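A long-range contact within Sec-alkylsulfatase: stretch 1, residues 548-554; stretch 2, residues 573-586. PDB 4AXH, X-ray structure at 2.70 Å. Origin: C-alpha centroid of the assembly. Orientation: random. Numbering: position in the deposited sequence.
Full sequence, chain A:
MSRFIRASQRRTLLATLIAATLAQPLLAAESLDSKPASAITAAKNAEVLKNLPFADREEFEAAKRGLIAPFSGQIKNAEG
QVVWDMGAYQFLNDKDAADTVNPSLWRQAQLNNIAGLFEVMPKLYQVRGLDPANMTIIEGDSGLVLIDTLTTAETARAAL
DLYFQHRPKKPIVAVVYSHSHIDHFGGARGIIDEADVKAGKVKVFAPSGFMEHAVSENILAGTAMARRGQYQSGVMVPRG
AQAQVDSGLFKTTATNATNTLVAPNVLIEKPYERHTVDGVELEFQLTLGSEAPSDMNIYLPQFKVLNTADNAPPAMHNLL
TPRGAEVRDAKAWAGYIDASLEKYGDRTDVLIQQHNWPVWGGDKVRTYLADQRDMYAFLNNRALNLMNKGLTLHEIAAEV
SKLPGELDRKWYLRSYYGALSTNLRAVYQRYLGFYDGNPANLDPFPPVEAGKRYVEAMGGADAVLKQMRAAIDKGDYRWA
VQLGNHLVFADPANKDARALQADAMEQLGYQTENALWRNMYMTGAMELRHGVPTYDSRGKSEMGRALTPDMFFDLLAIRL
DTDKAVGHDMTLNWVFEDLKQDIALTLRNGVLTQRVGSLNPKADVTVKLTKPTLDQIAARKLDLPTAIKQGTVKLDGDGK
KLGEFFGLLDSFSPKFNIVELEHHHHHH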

ATOM      1  N   THR A 548       8.995 -11.660 -20.543  1.00 79.13           N
ATOM      2  CA  THR A 548       9.347 -13.048 -20.306  1.00 76.75           C
ATOM      3  C   THR A 548       8.042 -13.865 -20.379  1.00 77.85           C
ATOM      4  O   THR A 548       6.962 -13.305 -20.137  1.00 77.22           O
ATOM      5  CB  THR A 548       9.994 -13.201 -18.917  1.00 76.55           C
ATOM      6  OG1 THR A 548       8.993 -13.089 -17.911  1.00 68.66           O
ATOM      7  CG2 THR A 548      11.120 -12.201 -18.664  1.00 75.23           C
ATOM      8  N   PRO A 549       8.111 -15.182 -20.673  1.00 71.36           N
ATOM      9  CA  PRO A 549       6.886 -15.991 -20.707  1.00 70.21           C
ATOM     10  C   PRO A 549       6.030 -15.860 -19.443  1.00 73.36           C
ATOM     11  O   PRO A 549       4.828 -15.658 -19.564  1.00 73.62           O
ATOM     12  CB  PRO A 549       7.410 -17.413 -20.908  1.00 72.00           C
ATOM     13  CG  PRO A 549       8.862 -17.350 -20.563  1.00 76.79           C
ATOM     14  CD  PRO A 549       9.293 -16.003 -20.984  1.00 72.42           C
ATOM     15  N   ASP A 550       6.658 -15.917 -18.244  1.00 68.99           N
ATOM     16  CA  ASP A 550       6.008 -15.794 -16.935  1.00 68.08           C
ATOM     17  C   ASP A 550       5.235 -14.483 -16.792  1.00 70.41           C
ATOM     18  O   ASP A 550       4.125 -14.481 -16.252  1.00 70.06           O
ATOM     19  CB  ASP A 550       7.022 -15.959 -15.791  1.00 70.05           C
ATOM     20  CG  ASP A 550       8.403 -15.399 -16.076  1.00 83.26           C
ATOM     21  OD1 ASP A 550       9.114 -15.982 -16.925  1.00 85.50           O
ATOM     22  OD2 ASP A 550       8.762 -14.354 -15.472  1.00 86.03           O
ATOM     23  N   MET A 551       5.804 -13.380 -17.307  1.00 64.79           N
ATOM     24  CA  MET A 551       5.169 -12.064 -17.293  1.00 63.90           C
ATOM     25  C   MET A 551       3.970 -12.075 -18.214  1.00 71.56           C
ATOM     26  O   MET A 551       2.898 -11.596 -17.833  1.00 71.72           O
ATOM     27  CB  MET A 551       6.161 -10.978 -17.729  1.00 65.31           C
ATOM     28  CG  MET A 551       7.014 -10.486 -16.595  1.00 67.28           C
ATOM     29  SD  MET A 551       8.530  -9.700 -17.133  1.00 69.24           S
ATOM     30  CE  MET A 551       9.532  -9.925 -15.623  1.00 65.90           C
ATOM     31  N   PHE A 552       4.142 -12.664 -19.414  1.00 69.66           N
ATOM     32  CA  PHE A 552       3.077 -12.818 -20.395  1.00 69.85           C
ATOM     33  C   PHE A 552       1.940 -13.715 -19.848  1.00 70.23           C
ATOM     34  O   PHE A 552       0.765 -13.411 -20.077  1.00 70.06           O
ATOM     35  CB  PHE A 552       3.642 -13.352 -21.717  1.00 72.59           C
ATOM     36  CG  PHE A 552       2.601 -13.814 -22.711  1.00 75.94           C
ATOM     37  CD1 PHE A 552       1.850 -12.896 -23.441  1.00 80.73           C
ATOM     38  CD2 PHE A 552       2.376 -15.167 -22.926  1.00 79.17           C
ATOM     39  CE1 PHE A 552       0.875 -13.329 -24.352  1.00 81.88           C
ATOM     40  CE2 PHE A 552       1.409 -15.598 -23.844  1.00 82.29           C
ATOM     41  CZ  PHE A 552       0.667 -14.677 -24.549  1.00 80.65           C
ATOM     42  N   PHE A 553       2.278 -14.803 -19.130  1.00 63.48           N
ATOM     43  CA  PHE A 553       1.245 -15.687 -18.588  1.00 62.03           C
ATOM     44  C   PHE A 553       0.433 -15.077 -17.442  1.00 64.63           C
ATOM     45  O   PHE A 553      -0.769 -15.350 -17.328  1.00 62.83           O
ATOM     46  CB  PHE A 553       1.766 -17.105 -18.302  1.00 63.46           C
ATOM     47  CG  PHE A 553       2.131 -17.879 -19.555  1.00 64.59           C
ATOM     48  CD1 PHE A 553       1.208 -18.047 -20.590  1.00 67.21           C
ATOM     49  CD2 PHE A 553       3.384 -18.462 -19.692  1.00 66.34           C
ATOM     50  CE1 PHE A 553       1.550 -18.744 -21.751  1.00 67.40           C
ATOM     51  CE2 PHE A 553       3.720 -19.172 -20.846  1.00 68.93           C
ATOM     52  CZ  PHE A 553       2.806 -19.293 -21.871  1.00 67.10           C
ATOM     53  N   ASP A 554       1.075 -14.180 -16.653  1.00 61.39           N
ATOM     54  CA  ASP A 554       0.453 -13.430 -15.561  1.00 60.33           C
ATOM     55  C   ASP A 554      -0.618 -12.480 -16.149  1.00 62.31           C
ATOM     56  O   ASP A 554      -1.696 -12.293 -15.568  1.00 60.59           O
ATOM     57  CB  ASP A 554       1.536 -12.689 -14.737  1.00 62.47           C
ATOM     58  CG  ASP A 554       2.322 -13.551 -13.741  1.00 75.05           C
ATOM     59  OD1 ASP A 554       1.833 -14.660 -13.384  1.00 78.24           O
ATOM     60  OD2 ASP A 554       3.390 -13.090 -13.266  1.00 75.75           O
ATOM     61  N   ASN A 573       1.440 -27.556 -20.545  1.00 85.99           N
ATOM     62  CA  ASN A 573       2.889 -27.404 -20.446  1.00 84.09           C
ATOM     63  C   ASN A 573       3.327 -26.551 -21.629  1.00 84.20           C
ATOM     64  O   ASN A 573       2.751 -26.649 -22.716  1.00 84.00           O
ATOM     65  CB  ASN A 573       3.609 -28.745 -20.486  1.00 86.81           C
ATOM     66  CG  ASN A 573       3.627 -29.461 -19.165  1.00126.95           C
ATOM     67  OD1 ASN A 573       3.440 -28.867 -18.094  1.00123.80           O
ATOM     68  ND2 ASN A 573       3.889 -30.758 -19.209  1.00123.94           N
ATOM     69  N   TRP A 574       4.305 -25.677 -21.398  1.00 77.00           N
ATOM     70  CA  TRP A 574       4.878 -24.779 -22.393  1.00 74.58           C
ATOM     71  C   TRP A 574       6.387 -24.955 -22.324  1.00 77.22           C
ATOM     72  O   TRP A 574       6.961 -24.960 -21.223  1.00 77.82           O
ATOM     73  CB  TRP A 574       4.485 -23.323 -22.093  1.00 72.30           C
ATOM     74  CG  TRP A 574       3.042 -23.007 -22.328  1.00 72.26           C
ATOM     75  CD1 TRP A 574       1.985 -23.327 -21.525  1.00 75.05           C
ATOM     76  CD2 TRP A 574       2.502 -22.264 -23.424  1.00 71.78           C
ATOM     77  NE1 TRP A 574       0.811 -22.875 -22.085  1.00 74.44           N
ATOM     78  CE2 TRP A 574       1.102 -22.191 -23.235  1.00 75.57           C
ATOM     79  CE3 TRP A 574       3.071 -21.631 -24.544  1.00 72.90           C
ATOM     80  CZ2 TRP A 574       0.259 -21.527 -24.131  1.00 74.55           C
ATOM     81  CZ3 TRP A 574       2.233 -20.983 -25.438  1.00 74.25           C
ATOM     82  CH2 TRP A 574       0.843 -20.944 -25.233  1.00 74.79           C
ATOM     83  N   VAL A 575       7.026 -25.163 -23.486  1.00 71.15           N
ATOM     84  CA  VAL A 575       8.471 -25.372 -23.561  1.00 69.44           C
ATOM     85  C   VAL A 575       9.089 -24.472 -24.581  1.00 73.98           C
ATOM     86  O   VAL A 575       8.679 -24.468 -25.739  1.00 73.36           O
ATOM     87  CB  VAL A 575       8.974 -26.854 -23.564  1.00 72.18           C
ATOM     88  CG1 VAL A 575       7.829 -27.876 -23.543  1.00 72.08           C
ATOM     89  CG2 VAL A 575       9.975 -27.146 -24.681  1.00 71.49           C
ATOM     90  N   PHE A 576      10.029 -23.652 -24.123  1.00 72.30           N
ATOM     91  CA  PHE A 576      10.711 -22.659 -24.933  1.00 73.21           C
ATOM     92  C   PHE A 576      12.161 -23.068 -25.160  1.00 81.61           C
ATOM     93  O   PHE A 576      13.017 -22.867 -24.295  1.00 81.49           O
ATOM     94  CB  PHE A 576      10.594 -21.273 -24.273  1.00 74.72           C
ATOM     95  CG  PHE A 576       9.192 -20.716 -24.206  1.00 75.47           C
ATOM     96  CD1 PHE A 576       8.359 -21.010 -23.130  1.00 77.63           C
ATOM     97  CD2 PHE A 576       8.720 -19.861 -25.191  1.00 77.87           C
ATOM     98  CE1 PHE A 576       7.068 -20.474 -23.052  1.00 80.47           C
ATOM     99  CE2 PHE A 576       7.431 -19.325 -25.114  1.00 79.11           C
ATOM    100  CZ  PHE A 576       6.612 -19.636 -24.045  1.00 78.54           C
ATOM    101  N   GLU A 577      12.413 -23.683 -26.320  1.00 82.30           N
ATOM    102  CA  GLU A 577      13.712 -24.212 -26.746  1.00 84.77           C
ATOM    103  C   GLU A 577      14.841 -23.179 -26.762  1.00 91.74           C
ATOM    104  O   GLU A 577      15.954 -23.478 -26.314  1.00 92.10           O
ATOM    105  CB  GLU A 577      13.603 -24.973 -28.092  1.00 86.87           C
ATOM    106  CG  GLU A 577      12.821 -24.262 -29.201  1.00101.93           C
ATOM    107  CD  GLU A 577      11.588 -24.949 -29.788  1.00122.21           C
ATOM    108  OE1 GLU A 577      10.956 -25.776 -29.087  1.00113.63           O
ATOM    109  OE2 GLU A 577      11.239 -24.636 -30.951  1.00107.74           O
ATOM    110  N   ASP A 578      14.542 -21.961 -27.243  1.00 89.01           N
ATOM    111  CA  ASP A 578      15.498 -20.852 -27.314  1.00 89.10           C
ATOM    112  C   ASP A 578      15.857 -20.293 -25.924  1.00 93.38           C
ATOM    113  O   ASP A 578      16.909 -19.664 -25.770  1.00 93.48           O
ATOM    114  CB  ASP A 578      14.934 -19.729 -28.209  1.00 90.91           C
ATOM    115  CG  ASP A 578      13.727 -19.014 -27.630  1.00100.04           C
ATOM    116  OD1 ASP A 578      12.822 -19.706 -27.099  1.00100.66           O
ATOM    117  OD2 ASP A 578      13.696 -17.761 -27.690  1.00104.54           O
ATOM    118  N   LEU A 579      14.967 -20.504 -24.932  1.00 89.52           N
ATOM    119  CA  LEU A 579      15.095 -20.011 -23.559  1.00 89.18           C
ATOM    120  C   LEU A 579      15.520 -21.072 -22.570  1.00 92.57           C
ATOM    121  O   LEU A 579      15.829 -20.723 -21.427  1.00 92.23           O
ATOM    122  CB  LEU A 579      13.734 -19.468 -23.091  1.00 89.31           C
ATOM    123  CG  LEU A 579      13.415 -18.017 -23.377  1.00 93.96           C
ATOM    124  CD1 LEU A 579      11.930 -17.810 -23.408  1.00 93.94           C
ATOM    125  CD2 LEU A 579      14.006 -17.114 -22.314  1.00 97.01           C
ATOM    126  N   LYS A 580      15.468 -22.365 -22.971  1.00 88.50           N
ATOM    127  CA  LYS A 580      15.725 -23.535 -22.119  1.00 87.68           C
ATOM    128  C   LYS A 580      14.877 -23.473 -20.820  1.00 90.27           C
ATOM    129  O   LYS A 580      15.316 -23.862 -19.732  1.00 89.80           O
ATOM    130  CB  LYS A 580      17.240 -23.850 -21.930  1.00 90.01           C
ATOM    131  CG  LYS A 580      18.089 -22.851 -21.127  1.00101.88           C
ATOM    132  CD  LYS A 580      19.501 -23.385 -20.858  1.00111.00           C
ATOM    133  CE  LYS A 580      20.437 -22.341 -20.290  1.00119.46           C
ATOM    134  NZ  LYS A 580      20.170 -22.049 -18.856  1.00126.07           N
ATOM    135  N   GLN A 581      13.640 -22.956 -20.974  1.00 85.87           N
ATOM    136  CA  GLN A 581      12.692 -22.739 -19.887  1.00 85.42           C
ATOM    137  C   GLN A 581      11.351 -23.458 -20.105  1.00 87.06           C
ATOM    138  O   GLN A 581      10.723 -23.337 -21.159  1.00 85.84           O
ATOM    139  CB  GLN A 581      12.481 -21.230 -19.653  1.00 86.83           C
ATOM    140  CG  GLN A 581      12.047 -20.890 -18.236  1.00103.05           C
ATOM    141  CD  GLN A 581      10.912 -19.906 -18.212  1.00124.92           C
ATOM    142  OE1 GLN A 581      11.096 -18.703 -18.437  1.00121.05           O
ATOM    143  NE2 GLN A 581       9.712 -20.399 -17.925  1.00117.30           N
ATOM    144  N   ASP A 582      10.920 -24.182 -19.074  1.00 82.82           N
ATOM    145  CA  ASP A 582       9.679 -24.941 -19.059  1.00 82.88           C
ATOM    146  C   ASP A 582       8.706 -24.323 -18.076  1.00 83.84           C
ATOM    147  O   ASP A 582       9.072 -24.034 -16.940  1.00 84.01           O
ATOM    148  CB  ASP A 582       9.964 -26.402 -18.689  1.00 85.94           C
ATOM    149  CG  ASP A 582      10.779 -27.133 -19.740  1.00103.75           C
ATOM    150  OD1 ASP A 582      12.031 -27.078 -19.670  1.00106.19           O
ATOM    151  OD2 ASP A 582      10.171 -27.743 -20.640  1.00110.21           O
ATOM    152  N   ILE A 583       7.476 -24.099 -18.512  1.00 77.77           N
ATOM    153  CA  ILE A 583       6.462 -23.495 -17.661  1.00 77.23           C
ATOM    154  C   ILE A 583       5.179 -24.323 -17.687  1.00 80.77           C
ATOM    155  O   ILE A 583       4.694 -24.671 -18.757  1.00 80.81           O
ATOM    156  CB  ILE A 583       6.312 -21.942 -17.897  1.00 80.44           C
ATOM    157  CG1 ILE A 583       5.213 -21.264 -17.038  1.00 81.11           C
ATOM    158  CG2 ILE A 583       6.296 -21.512 -19.363  1.00 81.16           C
ATOM    159  CD1 ILE A 583       3.760 -21.445 -17.470  1.00 92.12           C
ATOM    160  N   ALA A 584       4.649 -24.658 -16.505  1.00 76.49           N
ATOM    161  CA  ALA A 584       3.452 -25.477 -16.373  1.00 75.65           C
ATOM    162  C   ALA A 584       2.206 -24.698 -15.927  1.00 75.94           C
ATOM    163  O   ALA A 584       2.055 -24.375 -14.744  1.00 74.42           O
ATOM    164  CB  ALA A 584       3.728 -26.653 -15.437  1.00 76.72           C
ATOM    165  N   LEU A 585       1.307 -24.415 -16.882  1.00 72.08           N
ATOM    166  CA  LEU A 585       0.038 -23.737 -16.592  1.00 72.34           C
ATOM    167  C   LEU A 585      -0.965 -24.728 -16.091  1.00 76.88           C
ATOM    168  O   LEU A 585      -0.876 -25.917 -16.397  1.00 76.85           O
ATOM    169  CB  LEU A 585      -0.575 -23.060 -17.829  1.00 72.63           C
ATOM    170  CG  LEU A 585       0.116 -21.865 -18.468  1.00 77.62           C
ATOM    171  CD1 LEU A 585      -0.755 -21.308 -19.593  1.00 77.86           C
ATOM    172  CD2 LEU A 585       0.331 -20.761 -17.463  1.00 81.14           C
ATOM    173  N   THR A 586      -1.936 -24.232 -15.326  1.00 74.23           N
ATOM    174  CA  THR A 586      -3.069 -24.984 -14.781  1.00 74.04           C
ATOM    175  C   THR A 586      -4.290 -24.074 -14.698  1.00 79.42           C
ATOM    176  O   THR A 586      -4.188 -22.968 -14.170  1.00 79.43           O
ATOM    177  CB  THR A 586      -2.739 -25.802 -13.491  1.00 78.89           C
ATOM    178  OG1 THR A 586      -3.849 -25.759 -12.586  1.00 73.18           O
ATOM    179  CG2 THR A 586      -1.436 -25.373 -12.783  1.00 78.98           C
TER

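The first turns of a helix, residues 549-554, pack against one side of a β-hairpin formed by strands 573-576 and 581-586. The helix runs nearly along strand 581-586, with 17° between their directions. The contact is made by side chains, and no hydrogen bond crosses it.

Phe553 is the centre. Its CA-to-CB bond points toward the hairpin, and chi1 is m (-68°). This conformation carries the ring down among four side chains from both strands. The tip meets Trp574, with Phe553 CZ 3.4 Å from Trp574 CD2. The pair is edge-to-face: the edge of Phe553 is directed at the face of the indole, the planes lie at 57°, and the centroid of the five-membered ring is 4.5 Å from that of Phe553. Trp574 also has chi1 m, and its chi2 of 77° turns that face to the phenylalanine. Phe576 lies at the edge of the Phe553 ring, with Phe553 CE2 4.2 Å from Phe576 CE1. Two aliphatic ends complete the pocket. Ile583 CD1 is 3.7 Å from Phe553 CD2, and Leu585 CD1 is 3.9 Å from Phe553 CD1. Ile583 reaches the ring with chi1 t and chi2 m, Leu585 with chi1 m and chi2 t.

The strand residues that touch the helix alternate in sequence: Trp574 and Phe576, then Gln581, Ile583 and Leu585. The extended backbone explains this, since it sends successive side chains to opposite sides of the sheet. Backbone hydrogen bonds between Trp574 and Ile583, in both directions, hold these two residues side by side.

Pro549 lies one helical turn before Phe553 and also points toward the hairpin. Its ring, with C-gamma endo pucker, makes apolar contacts from CB to Phe576 CE1 (3.8 Å) and from CD to Leu579 CD1 (4.0 Å). Pro549 CG is also 3.4 Å from Gln581 OE1. That is a packing contact. Gln581, with chi1 t and chi2 between wells at -135°, extends its amide to the start of the helix.

Asp550 starts out sideways, but the end of its side chain comes nearer the hairpin. Asp550 OD1 is 3.7 Å from Gln581 OE1; both are oxygens, and the pair is not a hydrogen bond. The p rotamer of Asp550 (chi1 35°) fits its local role, because Thr548 OG1 donates to Asp550 OD2 at 2.8 Å. Thr548, also p, is the N-cap: its OG1 accepts from Met551 N at 3.3 Å.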